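Side-chain contacts in amidohydrolase (Staphylococcus aureus, PDB 3NUR), which probably hydrolyses carbon–nitrogen bonds, perhaps of a linear amide, as a metal-dependent TIM-barrel enzyme of the amidohydrolase family acting on a substrate not yet established: residues A[209-212]-A[213-216]; A[215-219]-A[220-224]. All coordinates share one frame; numbering follows the deposited sequence.

Interaction 1 of 2, residues A[209-212]-A[213-216]; sequences YPEV and TAAT
Y209 lays its ring against T213 and A214 where the chain enters helix 211-218, and this is the main apolar contact of the first turn. Its CD1 lies 3.5 Å from T213 CG2, the two side chains crossing at about a right angle, while CE1 comes in beside A214, whose CA sits at the ring edge and whose CB is 3.9 Å from CE1. The ring reaches this place because CG stands between the backbone N and the carbonyl carbon (chi1 37°). T213 turns its methyl, anti to its own N, to the tyrosine, a role its branched side chain suits; the small A214 lets the ring lie close to the backbone.

The polar part is helical. P210 is the N-cap residue: its ring nitrogen carries no hydrogen, which costs nothing where the helix has no earlier carbonyl to use it, and its O accepts from A214 N at 3.1 Å. E211 O takes A215 N in the next bond, at 2.9 Å. V212 O is held twice, by T216 N and by T216 OG1, both at 3.1 Å, so the threonine folds its hydroxyl back on the preceding turn, as threonines within helices often do.

E211 points away from the following turn, and its OE2 is bonded to Y201 OH; the carboxylate probably also interacts favourably with the partial positive charge of the helix N-terminus. With Y209 OH bonded to Y205 O, both polar ends reach back to helix 198-205, tying the start of helix 211-218 to its predecessor at the protein surface.

Interaction 2 of 2, residues A[215-219]-A[220-224]; sequences ATFAC and FGYGW
C219 sets its CB over the six-membered ring of W224, 3.7 Å from the centroid and 17° off the ring normal, a CH-pi contact. SG is anti to the carbonyl carbon (chi1 -63°) and stands obliquely to the same ring, 4.4 Å from its centroid, as a sulfur-aromatic contact. The peptide leaving C219 covers this face too, its carbonyl carbon lying above the indole plane toward the rim. The W224 side chain is about 7 Å from the calcium ion and also touches P193 and P195. A face of the F220 ring lies more loosely over C219 CB, its nearest atom, CG, 4.5 Å away. F220 CE1 also reaches T216 CG2 at 3.8 Å.

F217 and Y222 run side by side, pointing the same way. Y222 CB lies in the plane of the F217 ring, at its edge, 3.7 Å from CD1. F217 then meets Y205 edge-to-face, and Y222 does the same with F257.

Between these side chains the backbone reverses through a type I turn from C219 to Y222. G221 N bonds to T216 O, and G223 N to F217 O at 2.7 Å, nearly straight at 169°. Both glycines suit their places, since a CB on either would run into a carbonyl oxygen of the helix just ended, T216 O or A218 O.

W224 N donates to C219 O at 3.0 Å, and Y222 N reaches the same oxygen from the opposite face of its carbonyl plane. One acceptor thus serves both the turn and the first turn of helix 223-237, while CH-pi and sulfur-aromatic contacts on a non-polar face help to orient the indole.

Interactions 1 and 2 describe the two ends of helix 211-218, sharing A215 and T216, with centres about 9 Å apart. The 209-216 contact is at the surface, about 26 Å from the centre of the chain; the 215-224 contact is partly buried, at about 17 Å, and leads toward the metal centre. The helix start uses regular i to i+4 bonds and one aromatic ring against small groups. At its end, glycines, a tight turn and several aromatic rings accompany the passage into helix 223-237. Y209 OH packs on F217 CD2 at 3.5 Å, joining the two, and both contacts border helix 198-205.

Interaction 1 of 2, residues A[209-212]-A[213-216]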
loop_
_atom_site.group_PDB
_atom_site.type_symbol
_atom_site.label_atom_id
_atom_site.label_comp_id
_atom_site.label_asym_id
_atom_site.label_seq_id
_atom_site.Cartn_x
_atom_site.Cartn_y
_atom_site.Cartn_z
ATOM N N TYR A 209 28.600 11.676 5.970
ATOM C CA TYR A 209 27.734 12.266 6.988
ATOM C C TYR A 209 27.416 11.191 8.041
ATOM O O TYR A 209 27.710 10.009 7.789
ATOM C CB TYR A 209 26.431 12.873 6.370
ATOM C CG TYR A 209 25.858 12.087 5.209
ATOM C CD1 TYR A 209 25.177 10.894 5.421
ATOM C CD2 TYR A 209 26.109 12.472 3.891
ATOM C CE1 TYR A 209 24.698 10.133 4.353
ATOM C CE2 TYR A 209 25.635 11.721 2.817
ATOM C CZ TYR A 209 24.928 10.555 3.055
ATOM O OH TYR A 209 24.464 9.816 2.005
ATOM N N PRO A 210 26.766 11.546 9.180
ATOM C CA PRO A 210 26.500 10.535 10.206
ATOM C C PRO A 210 25.642 9.364 9.772
ATOM O O PRO A 210 24.858 9.458 8.820
ATOM C CB PRO A 210 25.845 11.340 11.349
ATOM C CG PRO A 210 26.325 12.734 11.146
ATOM C CD PRO A 210 26.364 12.895 9.659
ATOM N N GLU A 211 25.815 8.245 10.479
ATOM C CA GLU A 211 25.068 7.022 10.219
ATOM C C GLU A 211 23.581 7.215 10.367
ATOM O O GLU A 211 22.841 6.641 9.571
ATOM C CB GLU A 211 25.557 5.864 11.108
ATOM C CG GLU A 211 25.139 4.487 10.591
ATOM C CD GLU A 211 25.743 3.997 9.279
ATOM O OE1 GLU A 211 26.605 4.700 8.700
ATOM O OE2 GLU A 211 25.352 2.893 8.833
ATOM N N VAL A 212 23.130 8.002 11.370
ATOM C CA VAL A 212 21.696 8.264 11.548
ATOM C C VAL A 212 21.131 8.962 10.309
ATOM O O VAL A 212 19.988 8.695 9.934
ATOM C CB VAL A 212 21.327 9.006 12.867
ATOM C CG1 VAL A 212 22.010 10.369 12.966
ATOM C CG2 VAL A 212 19.814 9.131 13.047
ATOM N N THR A 213 21.934 9.854 9.692
ATOM C CA THR A 213 21.553 10.553 8.458
ATOM C C THR A 213 21.412 9.534 7.321
ATOM O O THR A 213 20.417 9.551 6.609
ATOM C CB THR A 213 22.534 11.693 8.137
ATOM O OG1 THR A 213 22.399 12.689 9.148
ATOM C CG2 THR A 213 22.265 12.340 6.776
ATOM N N ALA A 214 22.411 8.656 7.151
ATOM C CA ALA A 214 22.374 7.635 6.106
ATOM C C ALA A 214 21.141 6.726 6.288
ATOM O O ALA A 214 20.458 6.432 5.310
ATOM C CB ALA A 214 23.650 6.796 6.168
ATOM N N ALA A 215 20.862 6.283 7.528
ATOM C CA ALA A 215 19.733 5.370 7.774
ATOM C C ALA A 215 18.375 6.000 7.464
ATOM O O ALA A 215 17.528 5.340 6.853
ATOM C CB ALA A 215 19.759 4.853 9.215
ATOM N N THR A 216 18.144 7.255 7.914
ATOM C CA THR A 216 16.866 7.921 7.639
ATOM C C THR A 216 16.748 8.242 6.124
ATOM O O THR A 216 15.679 8.093 5.537
ATOM C CB THR A 216 16.640 9.122 8.556
ATOM O OG1 THR A 216 17.672 10.091 8.324
ATOM C CG2 THR A 216 16.563 8.728 10.048
#

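Interaction 2 of 2, residues A[215-219]-A[220-224]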
loop_
_atom_site.group_PDB
_atom_site.type_symbol
_atom_site.label_atom_id
_atom_site.label_comp_id
_atom_site.label_asym_id
_atom_site.label_seq_id
_atom_site.Cartn_x
_atom_site.Cartn_y
_atom_site.Cartn_z
ATOM N N ALA A 215 20.862 6.283 7.528
ATOM C CA ALA A 215 19.733 5.370 7.774
ATOM C C ALA A 215 18.375 6.000 7.464
ATOM O O ALA A 215 17.528 5.340 6.853
ATOM C CB ALA A 215 19.759 4.853 9.215
ATOM N N THR A 216 18.144 7.255 7.914
ATOM C CA THR A 216 16.866 7.921 7.639
ATOM C C THR A 216 16.748 8.242 6.124
ATOM O O THR A 216 15.679 8.093 5.537
ATOM C CB THR A 216 16.640 9.122 8.556
ATOM O OG1 THR A 216 17.672 10.091 8.324
ATOM C CG2 THR A 216 16.563 8.728 10.048
ATOM N N PHE A 217 17.863 8.648 5.495
ATOM C CA PHE A 217 17.938 8.926 4.059
ATOM C C PHE A 217 17.523 7.661 3.264
ATOM O O PHE A 217 16.679 7.741 2.357
ATOM C CB PHE A 217 19.372 9.377 3.704
ATOM C CG PHE A 217 19.689 9.735 2.263
ATOM C CD1 PHE A 217 18.677 10.091 1.373
ATOM C CD2 PHE A 217 21.006 9.834 1.832
ATOM C CE1 PHE A 217 18.977 10.416 0.053
ATOM C CE2 PHE A 217 21.310 10.202 0.513
ATOM C CZ PHE A 217 20.296 10.509 -0.359
ATOM N N ALA A 218 18.042 6.497 3.668
ATOM C CA ALA A 218 17.738 5.209 3.024
ATOM C C ALA A 218 16.307 4.770 3.242
ATOM O O ALA A 218 15.784 4.009 2.436
ATOM C CB ALA A 218 18.664 4.129 3.568
ATOM N N CYS A 219 15.709 5.173 4.366
ATOM C CA CYS A 219 14.353 4.748 4.690
ATOM C C CYS A 219 13.295 5.793 4.311
ATOM O O CYS A 219 13.200 6.164 3.126
ATOM C CB CYS A 219 14.256 4.305 6.152
ATOM S SG CYS A 219 15.286 2.862 6.548
ATOM N N PHE A 220 12.511 6.265 5.291
ATOM C CA PHE A 220 11.407 7.232 5.088
ATOM C C PHE A 220 11.794 8.627 4.597
ATOM O O PHE A 220 10.922 9.380 4.168
ATOM C CB PHE A 220 10.495 7.312 6.342
ATOM C CG PHE A 220 11.213 7.241 7.665
ATOM C CD1 PHE A 220 12.206 8.159 7.988
ATOM C CD2 PHE A 220 10.905 6.247 8.591
ATOM C CE1 PHE A 220 12.879 8.093 9.215
ATOM C CE2 PHE A 220 11.581 6.180 9.820
ATOM C CZ PHE A 220 12.571 7.098 10.117
ATOM N N GLY A 221 13.067 8.982 4.702
ATOM C CA GLY A 221 13.547 10.268 4.215
ATOM C C GLY A 221 13.567 10.365 2.697
ATOM O O GLY A 221 13.413 11.465 2.138
ATOM N N TYR A 222 13.727 9.198 2.003
ATOM C CA TYR A 222 13.855 9.160 0.541
ATOM C C TYR A 222 13.926 7.736 -0.025
ATOM O O TYR A 222 13.108 7.379 -0.862
ATOM C CB TYR A 222 15.151 9.920 0.112
ATOM C CG TYR A 222 15.110 10.572 -1.258
ATOM C CD1 TYR A 222 15.759 9.996 -2.347
ATOM C CD2 TYR A 222 14.456 11.784 -1.455
ATOM C CE1 TYR A 222 15.786 10.634 -3.594
ATOM C CE2 TYR A 222 14.463 12.419 -2.698
ATOM C CZ TYR A 222 15.088 11.818 -3.775
ATOM O OH TYR A 222 15.078 12.447 -5.001
ATOM N N GLY A 223 14.949 6.985 0.383
ATOM C CA GLY A 223 15.330 5.701 -0.170
ATOM C C GLY A 223 14.280 4.622 -0.340
ATOM O O GLY A 223 14.222 3.987 -1.399
ATOM N N TRP A 224 13.494 4.345 0.703
ATOM C CA TRP A 224 12.556 3.244 0.526
ATOM C C TRP A 224 11.363 3.599 -0.350
ATOM O O TRP A 224 10.695 2.712 -0.872
ATOM C CB TRP A 224 12.257 2.481 1.820
ATOM C CG TRP A 224 11.439 3.172 2.884
ATOM C CD1 TRP A 224 10.488 4.131 2.708
ATOM C CD2 TRP A 224 11.326 2.740 4.247
ATOM N NE1 TRP A 224 9.827 4.370 3.894
ATOM C CE2 TRP A 224 10.323 3.530 4.855
ATOM C CE3 TRP A 224 11.992 1.772 5.019
ATOM C CZ2 TRP A 224 9.987 3.403 6.215
ATOM C CZ3 TRP A 224 11.675 1.661 6.368
ATOM C CH2 TRP A 224 10.673 2.455 6.950
#